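Carboxylic ester hydrolase (Aspergillus niger, PDB 7K4O) is a fungal tannase, a serine esterase that binds gallic acid (3,4,5-trihydroxybenzoic acid) in its pocket and probably cleaves the ester bonds of tannins. Local coordinates at residues Thr133-Ala138 against Ile357-Asp362. Numbering follows the deposited sequence.
Sequences TAMLLA and IALLVD. With NAG (2-acetamido-2-deoxy-beta-D-glucopyranose), chain E.
M135 and L136, neighbours on the loop between strands 115-120 and 141-142, close on L359 and L360 of helix 351-361, a compact example of a loop docked on a helix mainly by apolar side chains, with no hydrogen bond crossing the interface. L359 enters between the two loop residues: its CD1 lies 3.9 Å from CB of M135 and 4.0 Å from CG of L136. Its CG stands anti to the backbone N (chi1 -172°), which swings both methyls to the loop although the CB itself points neither at it nor away. M135, bent at chi2 and chi3, crosses L359 and L360 at about a right angle, and its CG reaches CD2 of L360 at 4.0 Å. The CD2 methyl of L136 lies 3.7 Å from the carbonyl O of L359, a van der Waals contact with the helix backbone.

Backbone bonds shape the helical side. The carbonyl O of I357 accepts from N of D362 at 2.8 Å and from N of V361 at 3.3 Å, the former closing a wider pi-type turn. Further bonds from Y390 and K363 reach the carbonyl O of L360. D362, whose N closes this turn, also brings CB to 3.6 Å from the ring O5 of an N-acetylglucosamine.

L142 of strand 141-142 touches M135, L136 and L360, extending the cluster, while L147 of helix 144-169 also packs on M135. Helix 351-361 belongs to the long insertion between strands 205-209 and 410-416 of the central sheet, so this small leucine-methionine core joins that insertion to the α/β-hydrolase fold.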
loop_
_atom_site.group_PDB
_atom_site.type_symbol
_atom_site.label_atom_id
_atom_site.label_comp_id
_atom_site.label_asym_id
_atom_site.label_seq_id
_atom_site.Cartn_x
_atom_site.Cartn_y
_atom_site.Cartn_z
ATOM N N THR A 133 -6.467 16.880 7.453
ATOM C CA THR A 133 -6.700 18.324 7.713
ATOM C C THR A 133 -8.115 18.744 7.322
ATOM O O THR A 133 -8.589 19.737 7.854
ATOM C CB THR A 133 -5.626 19.186 7.060
ATOM O OG1 THR A 133 -5.862 19.272 5.646
ATOM C CG2 THR A 133 -4.260 18.599 7.333
ATOM N N ALA A 134 -8.825 17.973 6.512
ATOM C CA ALA A 134 -10.169 18.303 6.027
ATOM C C ALA A 134 -11.253 17.422 6.674
ATOM O O ALA A 134 -12.420 17.592 6.299
ATOM C CB ALA A 134 -10.172 18.169 4.507
ATOM N N MET A 135 -10.892 16.512 7.557
ATOM C CA MET A 135 -11.820 15.442 7.991
ATOM C C MET A 135 -12.844 15.965 9.003
ATOM O O MET A 135 -13.905 15.319 9.094
ATOM C CB MET A 135 -11.036 14.263 8.565
ATOM C CG MET A 135 -11.798 12.995 8.746
ATOM S SD MET A 135 -12.476 12.282 7.220
ATOM C CE MET A 135 -10.954 11.625 6.550
ATOM N N LEU A 136 -12.549 17.037 9.752
ATOM C CA LEU A 136 -13.440 17.464 10.855
ATOM C C LEU A 136 -14.020 18.833 10.565
ATOM O O LEU A 136 -13.282 19.784 10.276
ATOM C CB LEU A 136 -12.706 17.481 12.195
ATOM C CG LEU A 136 -12.091 16.182 12.649
ATOM C CD1 LEU A 136 -11.323 16.403 13.946
ATOM C CD2 LEU A 136 -13.084 15.058 12.776
ATOM N N LEU A 137 -15.337 18.949 10.657
ATOM C CA LEU A 137 -16.009 20.263 10.641
ATOM C C LEU A 137 -15.856 20.996 11.987
ATOM O O LEU A 137 -15.887 22.248 11.992
ATOM C CB LEU A 137 -17.479 20.105 10.281
ATOM C CG LEU A 137 -17.797 19.554 8.891
ATOM C CD1 LEU A 137 -19.290 19.374 8.720
ATOM C CD2 LEU A 137 -17.239 20.498 7.807
ATOM N N ALA A 138 -15.751 20.256 13.072
ATOM C CA ALA A 138 -15.617 20.748 14.459
ATOM C C ALA A 138 -15.164 19.554 15.264
ATOM O O ALA A 138 -15.199 18.421 14.779
ATOM C CB ALA A 138 -16.930 21.306 14.997
ATOM N N ILE A 357 -7.369 6.849 16.120
ATOM C CA ILE A 357 -8.265 7.006 17.312
ATOM C C ILE A 357 -8.686 8.463 17.454
ATOM O O ILE A 357 -9.899 8.742 17.619
ATOM C CB ILE A 357 -7.620 6.432 18.580
ATOM C CG1 ILE A 357 -7.280 4.951 18.420
ATOM C CG2 ILE A 357 -8.520 6.710 19.796
ATOM C CD1 ILE A 357 -8.384 4.055 17.903
ATOM N N ALA A 358 -7.748 9.399 17.398
ATOM C CA ALA A 358 -8.067 10.824 17.621
ATOM C C ALA A 358 -8.992 11.354 16.516
ATOM O O ALA A 358 -9.917 12.138 16.804
ATOM C CB ALA A 358 -6.810 11.644 17.733
ATOM N N LEU A 359 -8.722 11.023 15.240
ATOM C CA LEU A 359 -9.394 11.655 14.087
ATOM C C LEU A 359 -10.737 10.971 13.776
ATOM O O LEU A 359 -11.684 11.673 13.460
ATOM C CB LEU A 359 -8.496 11.550 12.855
ATOM C CG LEU A 359 -8.992 12.320 11.639
ATOM C CD1 LEU A 359 -8.941 13.817 11.864
ATOM C CD2 LEU A 359 -8.190 11.859 10.430
ATOM N N LEU A 360 -10.774 9.646 13.732
ATOM C CA LEU A 360 -11.913 8.930 13.155
ATOM C C LEU A 360 -12.722 8.173 14.215
ATOM O O LEU A 360 -13.799 7.719 13.901
ATOM C CB LEU A 360 -11.414 8.020 12.043
ATOM C CG LEU A 360 -11.003 8.760 10.769
ATOM C CD1 LEU A 360 -10.151 7.833 9.924
ATOM C CD2 LEU A 360 -12.233 9.216 10.012
ATOM N N VAL A 361 -12.219 8.037 15.430
ATOM C CA VAL A 361 -12.998 7.445 16.539
ATOM C C VAL A 361 -13.475 8.581 17.446
ATOM O O VAL A 361 -14.698 8.819 17.530
ATOM C CB VAL A 361 -12.186 6.377 17.274
ATOM C CG1 VAL A 361 -13.013 5.832 18.447
ATOM C CG2 VAL A 361 -11.759 5.249 16.336
ATOM N N ASP A 362 -12.556 9.334 18.022
ATOM C CA ASP A 362 -12.889 10.466 18.937
ATOM C C ASP A 362 -13.318 11.700 18.156
ATOM O O ASP A 362 -14.029 12.599 18.698
ATOM C CB ASP A 362 -11.691 10.786 19.819
ATOM C CG ASP A 362 -11.300 9.662 20.782
ATOM O OD1 ASP A 362 -12.057 8.701 20.951
ATOM O OD2 ASP A 362 -10.177 9.753 21.316
HETATM C C1 NAG E . -11.753 13.739 22.482
HETATM C C2 NAG E . -11.693 14.397 23.902
HETATM C C3 NAG E . -11.562 13.357 24.969
HETATM C C4 NAG E . -12.772 12.401 24.841
HETATM C C5 NAG E . -12.806 11.829 23.431
HETATM C C6 NAG E . -14.092 11.031 23.235
HETATM C C7 NAG E . -10.696 16.646 23.817
HETATM C C8 NAG E . -9.404 17.398 23.837
HETATM N N2 NAG E . -10.582 15.335 23.907
HETATM O O3 NAG E . -11.604 14.166 26.145
HETATM O O4 NAG E . -12.601 11.239 25.666
HETATM O O5 NAG E . -12.829 12.861 22.502
HETATM O O6 NAG E . -15.225 11.879 22.926
HETATM O O7 NAG E . -11.755 17.215 23.783
#